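Local coordinates for mannosylglycerate hydrolase MGH1-like glycoside hydrolase domain-containing protein (Thermus thermophilus HB8, PDB 4WVA) that hydrolyses mannosylglycerate, a solute made by thermophiles under osmotic stress, to mannose and glycerate, and splits glucosylglycerate about equally well, at residues 347-352 with 392-397; 328-333 with 396-401; 68-73 with 96-101; 58-63 with 132-137. One frame throughout, in Å; residues are numbered along the deposited sequence.

Contact 1 of 4, residues 347-352 with 392-397; sequences GRYWRG and REYYDP
Tyr349 carries CG anti to its backbone N (chi1 -154°), whereas Tyr394 holds CG in the crowded position between N and the carbonyl carbon (chi1 37°), and the two phenols come together obliquely, planes 57° apart. This is part of the active site of the (alpha/alpha)6 barrel: a type II' turn from Arg348 to Arg351 faces the corner of chain that carries Glu393, the probable proton acceptor. CA of Tyr349 lies over one face of the Tyr394 ring in a CH-pi contact, 3.9 Å from the ring centroid. CD1 of Tyr349 then meets CE1 of Tyr394 at 3.4 Å, so backbone and ring are both held by one phenol, whose OH bonds to the carbonyl of Glu197. An alanine in place of Tyr394 would remove this ring and would probably leave the Tyr349 backbone and ring less firmly placed beside the catalytic groups. The OH of Tyr349 bonds to Asp165, the probable proton donor, and to bound Tris. Glu393 reaches in with CG anti to N and an extended chain, its carboxylate nearly upright to the Tyr349 ring. OE2, which bonds to Tyr28 OH, sits at that ring's edge, 3.5 Å from Tyr349 CE1.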
# COMPACT_ATOMS: atom_id res chain seq x y z
N GLY A 347 36.31 -11.37 -3.11
CA GLY A 347 37.13 -10.19 -3.30
C GLY A 347 36.79 -9.31 -4.50
O GLY A 347 37.33 -8.20 -4.61
N ARG A 348 35.92 -9.77 -5.40
CA ARG A 348 35.79 -9.11 -6.71
C ARG A 348 34.59 -8.17 -6.81
O ARG A 348 33.57 -8.51 -7.41
CB ARG A 348 35.78 -10.11 -7.88
CG ARG A 348 36.11 -9.42 -9.19
CD ARG A 348 35.99 -10.32 -10.40
NE ARG A 348 37.01 -11.37 -10.41
CZ ARG A 348 38.25 -11.23 -10.88
NH1 ARG A 348 38.69 -10.09 -11.40
NH2 ARG A 348 39.07 -12.27 -10.84
N TYR A 349 34.74 -6.99 -6.19
CA TYR A 349 33.94 -5.81 -6.50
C TYR A 349 32.48 -6.04 -6.08
O TYR A 349 32.21 -6.09 -4.88
CB TYR A 349 34.12 -5.44 -7.99
CG TYR A 349 33.91 -3.99 -8.39
CD1 TYR A 349 34.20 -2.93 -7.54
CD2 TYR A 349 33.52 -3.67 -9.68
CE1 TYR A 349 34.05 -1.61 -7.94
CE2 TYR A 349 33.38 -2.37 -10.09
CZ TYR A 349 33.63 -1.33 -9.22
OH TYR A 349 33.48 -0.02 -9.64
N TRP A 350 31.55 -6.17 -7.04
CA TRP A 350 30.13 -6.40 -6.71
C TRP A 350 29.66 -7.85 -6.77
O TRP A 350 28.47 -8.12 -6.80
CB TRP A 350 29.27 -5.50 -7.60
CG TRP A 350 29.40 -4.06 -7.28
CD1 TRP A 350 30.20 -3.16 -7.88
CD2 TRP A 350 28.69 -3.35 -6.26
NE1 TRP A 350 30.06 -1.92 -7.31
CE2 TRP A 350 29.13 -2.01 -6.31
CE3 TRP A 350 27.73 -3.71 -5.32
CZ2 TRP A 350 28.64 -1.04 -5.45
CZ3 TRP A 350 27.26 -2.74 -4.44
CH2 TRP A 350 27.70 -1.42 -4.52
N ARG A 351 30.60 -8.80 -6.73
CA ARG A 351 30.27 -10.20 -6.83
C ARG A 351 30.42 -10.95 -5.49
O ARG A 351 30.59 -12.16 -5.48
CB ARG A 351 31.15 -10.84 -7.92
CG ARG A 351 31.03 -10.09 -9.24
CD ARG A 351 31.83 -10.73 -10.35
NE ARG A 351 31.27 -12.00 -10.82
CZ ARG A 351 30.37 -12.13 -11.79
NH1 ARG A 351 29.83 -11.08 -12.40
NH2 ARG A 351 30.01 -13.37 -12.16
N GLY A 352 30.33 -10.23 -4.37
CA GLY A 352 30.50 -10.86 -3.06
C GLY A 352 30.90 -9.92 -1.92
O GLY A 352 30.39 -10.04 -0.80
N ARG A 392 37.80 1.64 3.05
CA ARG A 392 38.05 0.96 1.79
C ARG A 392 36.75 0.90 1.02
O ARG A 392 35.65 1.08 1.58
CB ARG A 392 38.56 -0.46 2.03
CG ARG A 392 39.90 -0.51 2.78
CD ARG A 392 41.04 0.12 2.01
NE ARG A 392 41.27 -0.50 0.70
CZ ARG A 392 42.02 -1.58 0.48
NH1 ARG A 392 42.63 -2.20 1.48
NH2 ARG A 392 42.14 -2.06 -0.75
N GLU A 393 36.88 0.64 -0.27
CA GLU A 393 35.73 0.59 -1.16
C GLU A 393 34.80 -0.60 -0.81
O GLU A 393 33.57 -0.47 -0.84
CB GLU A 393 36.18 0.56 -2.62
CG GLU A 393 35.12 0.95 -3.63
CD GLU A 393 35.65 0.98 -5.07
OE1 GLU A 393 36.88 0.80 -5.25
OE2 GLU A 393 34.85 1.21 -6.01
N TYR A 394 35.37 -1.76 -0.50
CA TYR A 394 34.58 -2.94 -0.14
C TYR A 394 35.46 -3.87 0.68
O TYR A 394 36.66 -3.62 0.83
CB TYR A 394 33.97 -3.64 -1.36
CG TYR A 394 34.87 -3.67 -2.58
CD1 TYR A 394 34.94 -2.57 -3.42
CD2 TYR A 394 35.63 -4.78 -2.89
CE1 TYR A 394 35.77 -2.55 -4.50
CE2 TYR A 394 36.45 -4.78 -4.00
CZ TYR A 394 36.51 -3.65 -4.80
OH TYR A 394 37.32 -3.60 -5.93
N TYR A 395 34.84 -4.90 1.21
CA TYR A 395 35.49 -5.78 2.17
C TYR A 395 35.13 -7.22 1.90
O TYR A 395 34.00 -7.53 1.55
CB TYR A 395 35.10 -5.43 3.61
CG TYR A 395 35.39 -3.99 3.97
CD1 TYR A 395 34.50 -2.97 3.64
CD2 TYR A 395 36.57 -3.64 4.63
CE1 TYR A 395 34.77 -1.66 3.95
CE2 TYR A 395 36.84 -2.32 4.93
CZ TYR A 395 35.94 -1.33 4.59
OH TYR A 395 36.19 -0.01 4.88
N ASP A 396 36.10 -8.11 2.07
CA ASP A 396 35.86 -9.54 1.96
C ASP A 396 34.89 -9.95 3.08
O ASP A 396 35.13 -9.66 4.25
CB ASP A 396 37.21 -10.29 2.07
CG ASP A 396 37.09 -11.79 1.89
OD1 ASP A 396 36.27 -12.42 2.58
OD2 ASP A 396 37.85 -12.34 1.07
N PRO A 397 33.76 -10.60 2.73
CA PRO A 397 32.77 -10.90 3.78
C PRO A 397 33.18 -12.07 4.69
O PRO A 397 32.59 -12.25 5.75
CB PRO A 397 31.51 -11.27 3.00
CG PRO A 397 31.94 -11.55 1.63
CD PRO A 397 33.31 -11.01 1.39

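Contact 2 of 4, residues 328-333 with 396-401; sequences EKARYL and DPLTGQ
A loop-to-loop contact, partly buried, joins the chain after helix 313-327 to the loop of the beta hairpin formed by strands 394-395 and 402-403. A direct hydrogen bond runs from Tyr332 N to Pro397 O, 3.1 Å and fairly straight at 161°, with the donor in the carbonyl plane. Beside it a water accepts from Arg331 N and donates to Leu398 O. Tyr332, with CG anti to its carbonyl carbon, lays its ring along the loop so that CE1 comes within 3.4 Å of Gly400 CA; a CB on that glycine would clash with this ring. A second water links Tyr332 OH to Thr399 O, while CG of Arg331 rests over one ring face. Ala330 CB packs on Pro397 CB at 3.9 Å, and Leu398 turns CD2 back to Lys329 O at 3.6 Å. The loop is braced from within: Asp396 OD1 accepts from Leu398 N at 2.7 Å, an Asx turn, nearly along its C-O axis, and also from Thr399 N at 3.0 Å, from above the carboxylate plane. Helix 372-389 packs against this junction, its Leu385 touching Tyr332 and its Asp381 taking a salt bridge from Arg331 and a hydrogen bond from Leu333 N.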
# COMPACT_ATOMS: atom_id res chain seq x y z
N GLU A 328 24.70 -16.92 7.86
CA GLU A 328 25.13 -18.28 8.23
C GLU A 328 26.43 -18.67 7.53
O GLU A 328 27.12 -19.59 7.96
CB GLU A 328 24.06 -19.32 7.88
CG GLU A 328 22.73 -19.17 8.61
CD GLU A 328 21.72 -20.24 8.23
OE1 GLU A 328 21.94 -20.96 7.23
OE2 GLU A 328 20.68 -20.38 8.92
N LYS A 329 26.73 -18.00 6.41
CA LYS A 329 27.87 -18.35 5.56
C LYS A 329 28.99 -17.31 5.52
O LYS A 329 30.14 -17.66 5.23
CB LYS A 329 27.39 -18.63 4.14
CG LYS A 329 26.59 -19.92 4.02
CD LYS A 329 27.34 -21.09 4.64
CE LYS A 329 26.83 -22.43 4.14
NZ LYS A 329 27.72 -23.52 4.63
N ALA A 330 28.66 -16.05 5.80
CA ALA A 330 29.65 -14.97 5.84
C ALA A 330 29.71 -14.36 7.23
O ALA A 330 28.68 -14.08 7.83
CB ALA A 330 29.29 -13.90 4.82
N ARG A 331 30.92 -14.11 7.73
CA ARG A 331 31.07 -13.44 9.02
C ARG A 331 30.47 -12.04 9.02
O ARG A 331 29.84 -11.64 9.99
CB ARG A 331 32.55 -13.36 9.44
CG ARG A 331 32.87 -12.39 10.58
CD ARG A 331 32.10 -12.60 11.90
NE ARG A 331 32.33 -11.50 12.85
CZ ARG A 331 31.59 -10.38 12.97
NH1 ARG A 331 30.51 -10.17 12.20
NH2 ARG A 331 31.93 -9.47 13.88
N TYR A 332 30.67 -11.31 7.93
CA TYR A 332 30.27 -9.91 7.84
C TYR A 332 29.12 -9.77 6.86
O TYR A 332 29.23 -10.20 5.73
CB TYR A 332 31.44 -9.04 7.38
CG TYR A 332 32.57 -9.00 8.37
CD1 TYR A 332 33.72 -9.73 8.15
CD2 TYR A 332 32.46 -8.28 9.55
CE1 TYR A 332 34.75 -9.72 9.07
CE2 TYR A 332 33.49 -8.27 10.48
CZ TYR A 332 34.64 -9.00 10.23
OH TYR A 332 35.69 -9.00 11.14
N LEU A 333 28.02 -9.18 7.33
CA LEU A 333 26.92 -8.79 6.46
C LEU A 333 27.23 -7.40 5.94
O LEU A 333 27.97 -6.66 6.58
CB LEU A 333 25.60 -8.76 7.22
CG LEU A 333 25.01 -10.11 7.66
CD1 LEU A 333 23.69 -9.86 8.37
CD2 LEU A 333 24.82 -11.04 6.48
N ASP A 396 36.10 -8.11 2.07
CA ASP A 396 35.86 -9.54 1.96
C ASP A 396 34.89 -9.95 3.08
O ASP A 396 35.13 -9.66 4.25
CB ASP A 396 37.21 -10.29 2.07
CG ASP A 396 37.09 -11.79 1.89
OD1 ASP A 396 36.27 -12.42 2.58
OD2 ASP A 396 37.85 -12.34 1.07
N PRO A 397 33.76 -10.60 2.73
CA PRO A 397 32.77 -10.90 3.78
C PRO A 397 33.18 -12.07 4.69
O PRO A 397 32.59 -12.25 5.75
CB PRO A 397 31.51 -11.27 3.00
CG PRO A 397 31.94 -11.55 1.63
CD PRO A 397 33.31 -11.01 1.39
N LEU A 398 34.18 -12.83 4.27
CA LEU A 398 34.60 -14.02 5.01
C LEU A 398 35.69 -13.65 6.00
O LEU A 398 35.67 -14.11 7.14
CB LEU A 398 35.10 -15.10 4.04
CG LEU A 398 34.12 -15.46 2.92
CD1 LEU A 398 34.68 -16.60 2.10
CD2 LEU A 398 32.74 -15.81 3.48
N THR A 399 36.63 -12.82 5.56
CA THR A 399 37.81 -12.46 6.36
C THR A 399 37.77 -11.05 6.91
O THR A 399 38.49 -10.75 7.85
CB THR A 399 39.10 -12.58 5.54
OG1 THR A 399 39.10 -11.61 4.48
CG2 THR A 399 39.24 -13.97 4.97
N GLY A 400 36.99 -10.18 6.26
CA GLY A 400 36.96 -8.77 6.61
C GLY A 400 38.02 -7.92 5.94
O GLY A 400 38.06 -6.72 6.17
N GLN A 401 38.88 -8.52 5.11
CA GLN A 401 40.00 -7.79 4.54
C GLN A 401 39.52 -6.66 3.62
O GLN A 401 38.62 -6.87 2.81
CB GLN A 401 40.89 -8.72 3.72
CG GLN A 401 41.54 -9.86 4.48
CD GLN A 401 42.03 -10.94 3.51
OE1 GLN A 401 41.37 -11.97 3.29
NE2 GLN A 401 43.18 -10.67 2.88
O HOH W 1 33.22 -16.01 7.54
O HOH W 2 38.25 -9.55 10.50

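Contact 3 of 4, residues 68-73 with 96-101; sequences MLPHIV and PATSGI
Strand 72-74 is the middle of a three-stranded antiparallel sheet, and it meets the weakly bonded strand 97-98 at one edge: Val73 and Thr98 form a non-hydrogen-bonded pair. Packing is tightest around His71 and Ser99. The imidazole is sandwiched, with Ile72 CG1 over the centre of one face and Ile101 CD1 over the opposite face, nearer the rim, in a CH-pi contact. Crowded first torsions of His71 (chi1 88°) and Ser99 (chi1 64°) bring ND1 and OG to 2.8 Å, a hydrogen bond at the ring's edge. Backbone bonds close the same end: His71 N uses a lone pair of Ile101 O at 2.9 Å, and Ser99 N gives to Ile72 O at 3.0 Å. The histidine ring stands nearly upright to that of Trp32, which probably binds substrate, consistent with this end lying beside the pocket. Toward the other end Pro96 CG packs on Val73 CG1 at 3.8 Å, but Ala97, exposed to solvent, turns its CB away. Met68, partly exposed, meets segment 96-101 loosely, its CE 4.1 Å from Ser99 O. Between these margins Pro70 crosses Thr98 at about a right angle, CG 3.5 Å from Thr98 CB, while Thr98 OG1 donates to Ser99 O.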
# COMPACT_ATOMS: atom_id res chain seq x y z
N MET A 68 19.10 15.44 -17.76
CA MET A 68 19.87 14.26 -17.41
C MET A 68 21.01 14.63 -16.46
O MET A 68 21.74 15.58 -16.70
CB MET A 68 20.48 13.60 -18.64
CG MET A 68 21.06 12.25 -18.28
SD MET A 68 22.06 11.51 -19.57
CE MET A 68 23.51 12.54 -19.33
N LEU A 69 21.13 13.86 -15.37
CA LEU A 69 22.28 13.99 -14.48
C LEU A 69 23.22 12.83 -14.76
O LEU A 69 22.83 11.67 -14.62
CB LEU A 69 21.82 13.99 -13.02
CG LEU A 69 22.86 14.46 -12.00
CD1 LEU A 69 23.18 15.93 -12.17
CD2 LEU A 69 22.33 14.21 -10.61
N PRO A 70 24.45 13.11 -15.20
CA PRO A 70 25.37 12.06 -15.62
C PRO A 70 26.09 11.43 -14.44
O PRO A 70 26.19 12.08 -13.40
CB PRO A 70 26.38 12.83 -16.47
CG PRO A 70 26.44 14.15 -15.81
CD PRO A 70 25.06 14.44 -15.28
N HIS A 71 26.59 10.22 -14.58
CA HIS A 71 27.24 9.55 -13.44
C HIS A 71 28.63 10.11 -13.13
O HIS A 71 29.06 10.03 -11.99
CB HIS A 71 27.24 8.04 -13.56
CG HIS A 71 28.39 7.45 -14.31
ND1 HIS A 71 28.72 7.80 -15.60
CD2 HIS A 71 29.22 6.43 -13.97
CE1 HIS A 71 29.73 7.04 -16.01
NE2 HIS A 71 30.05 6.21 -15.04
N ILE A 72 29.29 10.74 -14.11
CA ILE A 72 30.57 11.39 -13.85
C ILE A 72 30.59 12.80 -14.43
O ILE A 72 30.16 13.00 -15.56
CB ILE A 72 31.78 10.60 -14.44
CG1 ILE A 72 31.81 9.15 -13.97
CG2 ILE A 72 33.10 11.27 -14.00
CD1 ILE A 72 32.83 8.28 -14.70
N VAL A 73 31.07 13.75 -13.62
CA VAL A 73 31.43 15.08 -14.07
C VAL A 73 32.96 15.14 -14.10
O VAL A 73 33.63 15.01 -13.05
CB VAL A 73 30.90 16.19 -13.15
CG1 VAL A 73 31.20 17.56 -13.72
CG2 VAL A 73 29.40 16.05 -12.94
N PRO A 96 33.02 21.63 -17.53
CA PRO A 96 33.65 20.34 -17.75
C PRO A 96 32.79 19.40 -18.58
O PRO A 96 31.56 19.55 -18.64
CB PRO A 96 33.82 19.78 -16.32
CG PRO A 96 32.79 20.49 -15.51
CD PRO A 96 32.60 21.84 -16.14
N ALA A 97 33.44 18.45 -19.24
CA ALA A 97 32.75 17.34 -19.90
C ALA A 97 32.11 16.44 -18.85
O ALA A 97 32.50 16.50 -17.67
CB ALA A 97 33.73 16.52 -20.71
N THR A 98 31.17 15.62 -19.29
CA THR A 98 30.52 14.62 -18.42
C THR A 98 30.38 13.29 -19.16
O THR A 98 30.59 13.21 -20.37
CB THR A 98 29.09 15.06 -17.98
OG1 THR A 98 28.17 14.93 -19.07
CG2 THR A 98 29.04 16.48 -17.45
N SER A 99 29.99 12.24 -18.43
CA SER A 99 29.64 10.97 -19.05
C SER A 99 28.27 11.12 -19.72
O SER A 99 27.61 12.14 -19.59
CB SER A 99 29.57 9.86 -18.01
OG SER A 99 28.52 10.14 -17.09
N GLY A 100 27.84 10.08 -20.41
CA GLY A 100 26.59 10.09 -21.15
C GLY A 100 25.60 9.06 -20.66
O GLY A 100 24.67 8.69 -21.40
N ILE A 101 25.80 8.61 -19.42
CA ILE A 101 24.88 7.69 -18.74
C ILE A 101 24.65 8.22 -17.33
O ILE A 101 25.31 9.15 -16.90
CB ILE A 101 25.44 6.26 -18.67
CG1 ILE A 101 26.82 6.23 -17.98
CG2 ILE A 101 25.52 5.63 -20.07
CD1 ILE A 101 27.36 4.85 -17.67

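Contact 4 of 4, residues 58-63 with 132-137; sequences LFDYGQ and FPKLLA
Helices 48-62 and 121-146 of this (alpha/alpha)6-barrel enzyme meet near the C-terminal end of the first, their local axes 11.1 Å apart and inclined at 61°. Apolar packing centres on Phe59. Phe59 and Lys134 run alongside each other head to tail, Phe59 CD1 lying 3.6 Å from Lys134 CB, and Phe59 CZ reaches Leu135 CD2 at 3.7 Å, these two side chains crossing at about a right angle. Val107 of helix 107-117 touches both Phe59 and Leu135. Direct polar contact comes from Gln63, the first residue beyond the helix. CG is anti to the backbone N (chi1 -170°) and the chain runs on extended, so NE2 gives Lys134 O a hydrogen bond of 2.9 Å, from above the carbonyl plane; NE2 also bonds to Gly67 O. A leucine in place of Gln63 would lose both amide bonds and would probably loosen the link between helix 48-62 and Lys134. Water carries the rest: one molecule donates to Gln63 OE1 and accepts from Lys134 NZ, and another bridges Asp60 OD1 to NZ, weakly on the lysine side. Asp60 OD1, which also bonds to Tyr130 OH, stays 4.5 Å from Lys134 NZ, too far for a salt bridge. The opposite charges probably attract at a distance, bridged by water, while the one direct bond joins a neutral amide to a main-chain carbonyl.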
# COMPACT_ATOMS: atom_id res chain seq x y z
N LEU A 58 27.45 19.08 -8.24
CA LEU A 58 26.96 18.00 -9.09
C LEU A 58 25.95 18.50 -10.14
O LEU A 58 26.07 18.19 -11.33
CB LEU A 58 26.36 16.90 -8.22
CG LEU A 58 25.75 15.71 -8.94
CD1 LEU A 58 26.75 14.96 -9.79
CD2 LEU A 58 25.09 14.79 -7.90
N PHE A 59 24.95 19.27 -9.71
CA PHE A 59 23.93 19.76 -10.64
C PHE A 59 24.44 20.87 -11.53
O PHE A 59 24.21 20.87 -12.76
CB PHE A 59 22.67 20.20 -9.90
CG PHE A 59 21.78 19.07 -9.53
CD1 PHE A 59 20.84 18.59 -10.43
CD2 PHE A 59 21.90 18.43 -8.31
CE1 PHE A 59 20.02 17.53 -10.11
CE2 PHE A 59 21.08 17.38 -7.98
CZ PHE A 59 20.15 16.92 -8.88
N ASP A 60 25.14 21.83 -10.93
CA ASP A 60 25.59 23.02 -11.68
C ASP A 60 26.55 22.66 -12.83
O ASP A 60 26.44 23.23 -13.93
CB ASP A 60 26.26 24.02 -10.74
CG ASP A 60 25.28 24.82 -9.94
OD1 ASP A 60 24.10 24.87 -10.30
OD2 ASP A 60 25.70 25.44 -8.94
N TYR A 61 27.45 21.73 -12.58
CA TYR A 61 28.42 21.32 -13.61
C TYR A 61 28.09 20.03 -14.34
O TYR A 61 28.69 19.74 -15.38
CB TYR A 61 29.82 21.25 -12.99
CG TYR A 61 30.25 22.59 -12.50
CD1 TYR A 61 30.72 23.55 -13.39
CD2 TYR A 61 30.15 22.92 -11.15
CE1 TYR A 61 31.10 24.81 -12.94
CE2 TYR A 61 30.51 24.17 -10.69
CZ TYR A 61 30.99 25.11 -11.60
OH TYR A 61 31.36 26.36 -11.16
N GLY A 62 27.15 19.25 -13.81
CA GLY A 62 26.79 17.97 -14.41
C GLY A 62 25.51 17.96 -15.23
O GLY A 62 25.44 17.31 -16.26
N GLN A 63 24.47 18.66 -14.78
CA GLN A 63 23.16 18.43 -15.38
C GLN A 63 23.09 18.98 -16.79
O GLN A 63 23.42 20.13 -17.03
CB GLN A 63 22.04 19.02 -14.53
CG GLN A 63 20.65 18.61 -14.98
CD GLN A 63 19.59 19.01 -13.98
OE1 GLN A 63 19.66 20.09 -13.38
NE2 GLN A 63 18.60 18.16 -13.81
N PHE A 132 15.39 22.10 -6.11
CA PHE A 132 14.16 21.38 -6.36
C PHE A 132 13.82 21.23 -7.87
O PHE A 132 13.54 20.12 -8.33
CB PHE A 132 12.97 21.99 -5.62
CG PHE A 132 11.68 21.30 -5.92
CD1 PHE A 132 11.36 20.11 -5.31
CD2 PHE A 132 10.82 21.82 -6.87
CE1 PHE A 132 10.18 19.45 -5.63
CE2 PHE A 132 9.64 21.18 -7.21
CZ PHE A 132 9.33 19.98 -6.58
N PRO A 133 13.82 22.34 -8.63
CA PRO A 133 13.47 22.19 -10.06
C PRO A 133 14.51 21.39 -10.85
O PRO A 133 14.18 20.73 -11.84
CB PRO A 133 13.38 23.63 -10.57
CG PRO A 133 14.07 24.47 -9.57
CD PRO A 133 14.10 23.74 -8.26
N LYS A 134 15.75 21.38 -10.38
CA LYS A 134 16.80 20.57 -10.98
C LYS A 134 16.60 19.07 -10.72
O LYS A 134 16.73 18.25 -11.63
CB LYS A 134 18.17 21.04 -10.47
CG LYS A 134 18.44 22.50 -10.80
CD LYS A 134 19.86 22.91 -10.44
CE LYS A 134 20.10 24.38 -10.72
NZ LYS A 134 19.98 24.69 -12.17
N LEU A 135 16.29 18.71 -9.47
CA LEU A 135 15.92 17.34 -9.14
C LEU A 135 14.71 16.88 -9.97
O LEU A 135 14.68 15.79 -10.53
CB LEU A 135 15.54 17.25 -7.66
CG LEU A 135 16.70 17.32 -6.66
CD1 LEU A 135 16.21 17.66 -5.27
CD2 LEU A 135 17.39 15.96 -6.65
N LEU A 136 13.70 17.74 -10.02
CA LEU A 136 12.47 17.42 -10.74
C LEU A 136 12.78 17.15 -12.22
O LEU A 136 12.24 16.23 -12.82
CB LEU A 136 11.47 18.56 -10.58
CG LEU A 136 10.08 18.38 -11.15
CD1 LEU A 136 9.32 17.29 -10.41
CD2 LEU A 136 9.33 19.70 -11.09
N ALA A 137 13.66 17.96 -12.80
CA ALA A 137 14.03 17.80 -14.21
C ALA A 137 14.80 16.51 -14.45
O ALA A 137 14.65 15.87 -15.49
CB ALA A 137 14.84 19.00 -14.69
O HOH W 3 23.10 25.59 -12.83
O HOH W 4 20.75 22.47 -13.99

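Overall arrangement
From the N terminus, contact 4 opens first, at the end of helix 48-62, and closes 69 residues on at helix 121-146. Contact 3 is nested inside that loop, tying strand 72-74 to strand 97-98; the two touch where Pro70 CD meets Gly62 O at 3.1 Å. Both are complete before the second pair begins. Contact 2 opens after helix 313-327 and contact 1 opens within its loop, both ending on the chain around strand 394-395 and sharing Asp396 and Pro397. Contacts 1 and 4, centres about 31 Å apart, lie on opposite sides of the chain's centre; the first pair joins helices and a small sheet in the N-terminal part, the second joins loops around strand 394-395.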